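Local coordinates for DUF3992 domain-containing protein (Bacillus cereus, PDB 7A02) that forms the subunits of disulfide-linked pili, the appendages that decorate the endospores of this bacterium, at residues V60-Y65 with V95-T100. Residues are numbered along the deposited sequence; the frame is centred on the assembly and turned at random.
Sequences VTIVFY and VTILGT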
ATOM      1  N   VAL A  60     -57.730  -1.900 -24.210  1.00 63.59           N
ATOM      2  CA  VAL A  60     -57.437  -0.828 -23.269  1.00 63.59           C
ATOM      3  C   VAL A  60     -56.010  -0.363 -23.519  1.00 63.59           C
ATOM      4  O   VAL A  60     -55.101  -1.189 -23.665  1.00 63.59           O
ATOM      5  CB  VAL A  60     -57.622  -1.289 -21.815  1.00 63.59           C
ATOM      6  CG1 VAL A  60     -57.297  -0.166 -20.861  1.00 63.59           C
ATOM      7  CG2 VAL A  60     -59.032  -1.767 -21.598  1.00 63.59           C
ATOM      8  N   THR A  61     -55.815   0.950 -23.583  1.00 60.39           N
ATOM      9  CA  THR A  61     -54.524   1.539 -23.910  1.00 60.39           C
ATOM     10  C   THR A  61     -53.929   2.209 -22.682  1.00 60.39           C
ATOM     11  O   THR A  61     -54.567   3.068 -22.070  1.00 60.39           O
ATOM     12  CB  THR A  61     -54.661   2.556 -25.039  1.00 60.39           C
ATOM     13  OG1 THR A  61     -55.108   1.892 -26.225  1.00 60.39           O
ATOM     14  CG2 THR A  61     -53.331   3.213 -25.317  1.00 60.39           C
ATOM     15  N   ILE A  62     -52.704   1.824 -22.337  1.00 55.41           N
ATOM     16  CA  ILE A  62     -51.969   2.393 -21.214  1.00 55.41           C
ATOM     17  C   ILE A  62     -50.822   3.224 -21.765  1.00 55.41           C
ATOM     18  O   ILE A  62     -50.118   2.791 -22.687  1.00 55.41           O
ATOM     19  CB  ILE A  62     -51.468   1.299 -20.254  1.00 55.41           C
ATOM     20  CG1 ILE A  62     -50.923   1.920 -18.973  1.00 55.41           C
ATOM     21  CG2 ILE A  62     -50.450   0.393 -20.911  1.00 55.41           C
ATOM     22  CD1 ILE A  62     -50.710   0.931 -17.872  1.00 55.41           C
ATOM     23  N   VAL A  63     -50.661   4.437 -21.236  1.00 53.69           N
ATOM     24  CA  VAL A  63     -49.647   5.368 -21.711  1.00 53.69           C
ATOM     25  C   VAL A  63     -48.883   5.929 -20.521  1.00 53.69           C
ATOM     26  O   VAL A  63     -49.492   6.380 -19.546  1.00 53.69           O
ATOM     27  CB  VAL A  63     -50.261   6.514 -22.534  1.00 53.69           C
ATOM     28  CG1 VAL A  63     -49.175   7.400 -23.076  1.00 53.69           C
ATOM     29  CG2 VAL A  63     -51.088   5.965 -23.669  1.00 53.69           C
ATOM     30  N   PHE A  64     -47.555   5.909 -20.610  1.00 51.53           N
ATOM     31  CA  PHE A  64     -46.677   6.526 -19.623  1.00 51.53           C
ATOM     32  C   PHE A  64     -46.224   7.881 -20.144  1.00 51.53           C
ATOM     33  O   PHE A  64     -45.762   7.986 -21.282  1.00 51.53           O
ATOM     34  CB  PHE A  64     -45.454   5.654 -19.345  1.00 51.53           C
ATOM     35  CG  PHE A  64     -45.775   4.295 -18.800  1.00 51.53           C
ATOM     36  CD1 PHE A  64     -46.198   3.283 -19.631  1.00 51.53           C
ATOM     37  CD2 PHE A  64     -45.625   4.025 -17.459  1.00 51.53           C
ATOM     38  CE1 PHE A  64     -46.481   2.041 -19.132  1.00 51.53           C
ATOM     39  CE2 PHE A  64     -45.907   2.782 -16.961  1.00 51.53           C
ATOM     40  CZ  PHE A  64     -46.336   1.792 -17.798  1.00 51.53           C
ATOM     41  N   TYR A  65     -46.341   8.911 -19.313  1.00 56.60           N
ATOM     42  CA  TYR A  65     -46.039  10.278 -19.706  1.00 56.60           C
ATOM     43  C   TYR A  65     -44.922  10.841 -18.849  1.00 56.60           C
ATOM     44  O   TYR A  65     -44.940  10.712 -17.620  1.00 56.60           O
ATOM     45  CB  TYR A  65     -47.260  11.178 -19.572  1.00 56.60           C
ATOM     46  CG  TYR A  65     -48.303  10.964 -20.629  1.00 56.60           C
ATOM     47  CD1 TYR A  65     -48.041  11.256 -21.952  1.00 56.60           C
ATOM     48  CD2 TYR A  65     -49.548  10.468 -20.305  1.00 56.60           C
ATOM     49  CE1 TYR A  65     -48.988  11.062 -22.919  1.00 56.60           C
ATOM     50  CE2 TYR A  65     -50.500  10.271 -21.264  1.00 56.60           C
ATOM     51  CZ  TYR A  65     -50.218  10.571 -22.569  1.00 56.60           C
ATOM     52  OH  TYR A  65     -51.173  10.373 -23.535  1.00 56.60           O
ATOM     53  N   VAL A  95     -49.250   8.041 -15.432  1.00 53.46           N
ATOM     54  CA  VAL A  95     -49.742   6.929 -16.233  1.00 53.46           C
ATOM     55  C   VAL A  95     -51.234   7.121 -16.441  1.00 53.46           C
ATOM     56  O   VAL A  95     -51.956   7.473 -15.504  1.00 53.46           O
ATOM     57  CB  VAL A  95     -49.461   5.566 -15.573  1.00 53.46           C
ATOM     58  CG1 VAL A  95     -49.755   4.454 -16.540  1.00 53.46           C
ATOM     59  CG2 VAL A  95     -48.034   5.482 -15.108  1.00 53.46           C
ATOM     60  N   THR A  96     -51.699   6.911 -17.669  1.00 58.00           N
ATOM     61  CA  THR A  96     -53.117   7.039 -17.969  1.00 58.00           C
ATOM     62  C   THR A  96     -53.619   5.801 -18.688  1.00 58.00           C
ATOM     63  O   THR A  96     -52.884   5.153 -19.440  1.00 58.00           O
ATOM     64  CB  THR A  96     -53.431   8.262 -18.833  1.00 58.00           C
ATOM     65  OG1 THR A  96     -52.959   8.040 -20.165  1.00 58.00           O
ATOM     66  CG2 THR A  96     -52.778   9.501 -18.273  1.00 58.00           C
ATOM     67  N   ILE A  97     -54.888   5.488 -18.453  1.00 61.50           N
ATOM     68  CA  ILE A  97     -55.566   4.388 -19.123  1.00 61.50           C
ATOM     69  C   ILE A  97     -56.759   4.925 -19.899  1.00 61.50           C
ATOM     70  O   ILE A  97     -57.439   5.866 -19.477  1.00 61.50           O
ATOM     71  CB  ILE A  97     -56.004   3.277 -18.144  1.00 61.50           C
ATOM     72  CG1 ILE A  97     -56.997   3.818 -17.123  1.00 61.50           C
ATOM     73  CG2 ILE A  97     -54.813   2.660 -17.462  1.00 61.50           C
ATOM     74  CD1 ILE A  97     -57.632   2.753 -16.290  1.00 61.50           C
ATOM     75  N   LEU A  98     -56.987   4.324 -21.064  1.00 69.86           N
ATOM     76  CA  LEU A  98     -58.069   4.705 -21.962  1.00 69.86           C
ATOM     77  C   LEU A  98     -58.801   3.449 -22.396  1.00 69.86           C
ATOM     78  O   LEU A  98     -58.168   2.479 -22.820  1.00 69.86           O
ATOM     79  CB  LEU A  98     -57.529   5.446 -23.183  1.00 69.86           C
ATOM     80  CG  LEU A  98     -58.571   5.950 -24.173  1.00 69.86           C
ATOM     81  CD1 LEU A  98     -59.466   6.961 -23.517  1.00 69.86           C
ATOM     82  CD2 LEU A  98     -57.892   6.545 -25.383  1.00 69.86           C
ATOM     83  N   GLY A  99     -60.129   3.470 -22.310  1.00 75.95           N
ATOM     84  CA  GLY A  99     -60.939   2.336 -22.699  1.00 75.95           C
ATOM     85  C   GLY A  99     -62.190   2.772 -23.439  1.00 75.95           C
ATOM     86  O   GLY A  99     -62.538   3.952 -23.475  1.00 75.95           O
ATOM     87  N   THR A 100     -62.854   1.784 -24.028  1.00 78.96           N
ATOM     88  CA  THR A 100     -64.113   2.009 -24.716  1.00 78.96           C
ATOM     89  C   THR A 100     -65.175   2.415 -23.693  1.00 78.96           C
ATOM     90  O   THR A 100     -65.018   2.220 -22.485  1.00 78.96           O
ATOM     91  CB  THR A 100     -64.510   0.749 -25.484  1.00 78.96           C
ATOM     92  OG1 THR A 100     -63.423   0.349 -26.324  1.00 78.96           O
ATOM     93  CG2 THR A 100     -65.722   0.991 -26.369  1.00 78.96           C
TER
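Thr61 and Val63 pair with Leu98 and Thr96 as hydrogen-bonded partners at the centre of an antiparallel sheet, joining the middle strands (E and H) of the CHEF sheet of a jellyroll, which faces a BIDG sheet. The segments 60-65 and 95-98 run antiparallel at 164°, their axes 4.7 Å apart at closest approach. As the antiparallel rule requires, two kinds of pair take turns. Each hydrogen-bonded pair closes a reciprocal ring of two backbone bonds: Thr61 N gives to Leu98 O and Leu98 N to Thr61 O, and Val63 and Thr96 exchange bonds in the same way, with Val63 N lying 2.9 Å from Thr96 O. The non-hydrogen-bonded pairs, Ile62-Ile97 between them and Phe64-Val95 beside, send their side chains to the other face. The same carbonyl oxygens also take CA-H...O contacts from Val60, Ile62, Val95 and Ile97, a second, weaker set of links.

The face of Ile62, Phe64, Val95 and Ile97 is buried against the other sheet. Here Val95 divides its branches: CG1, anti to the backbone N (chi1 -170°), meets Ile62 CG1 at 3.7 Å and sits over one face of the Phe64 ring, displaced toward its rim, while CG2 lies 3.7 Å from Phe64 CD2. On the face of Thr61, Val63, Thr96 and Leu98, Thr96 is buried but Leu98 reaches the surface. There Tyr65 crosses Thr96 at about a right angle: the ring edge at CE2 meets Thr96, with CG2 in the ring plane and OG1 3.5 Å from CE2, while Val63 CG1 lies against one face, offset toward the rim.

Strand 72-79 flanks 60-65, and strand 34-38 flanks 94-98, where Ile36 touches Val95 and Ile97. Inward, Trp27 of strand 19-29 packs on Val60 and Ile97, and Phe87 of strand 84-90 meets Phe64 edge-to-face, joining the two sheets.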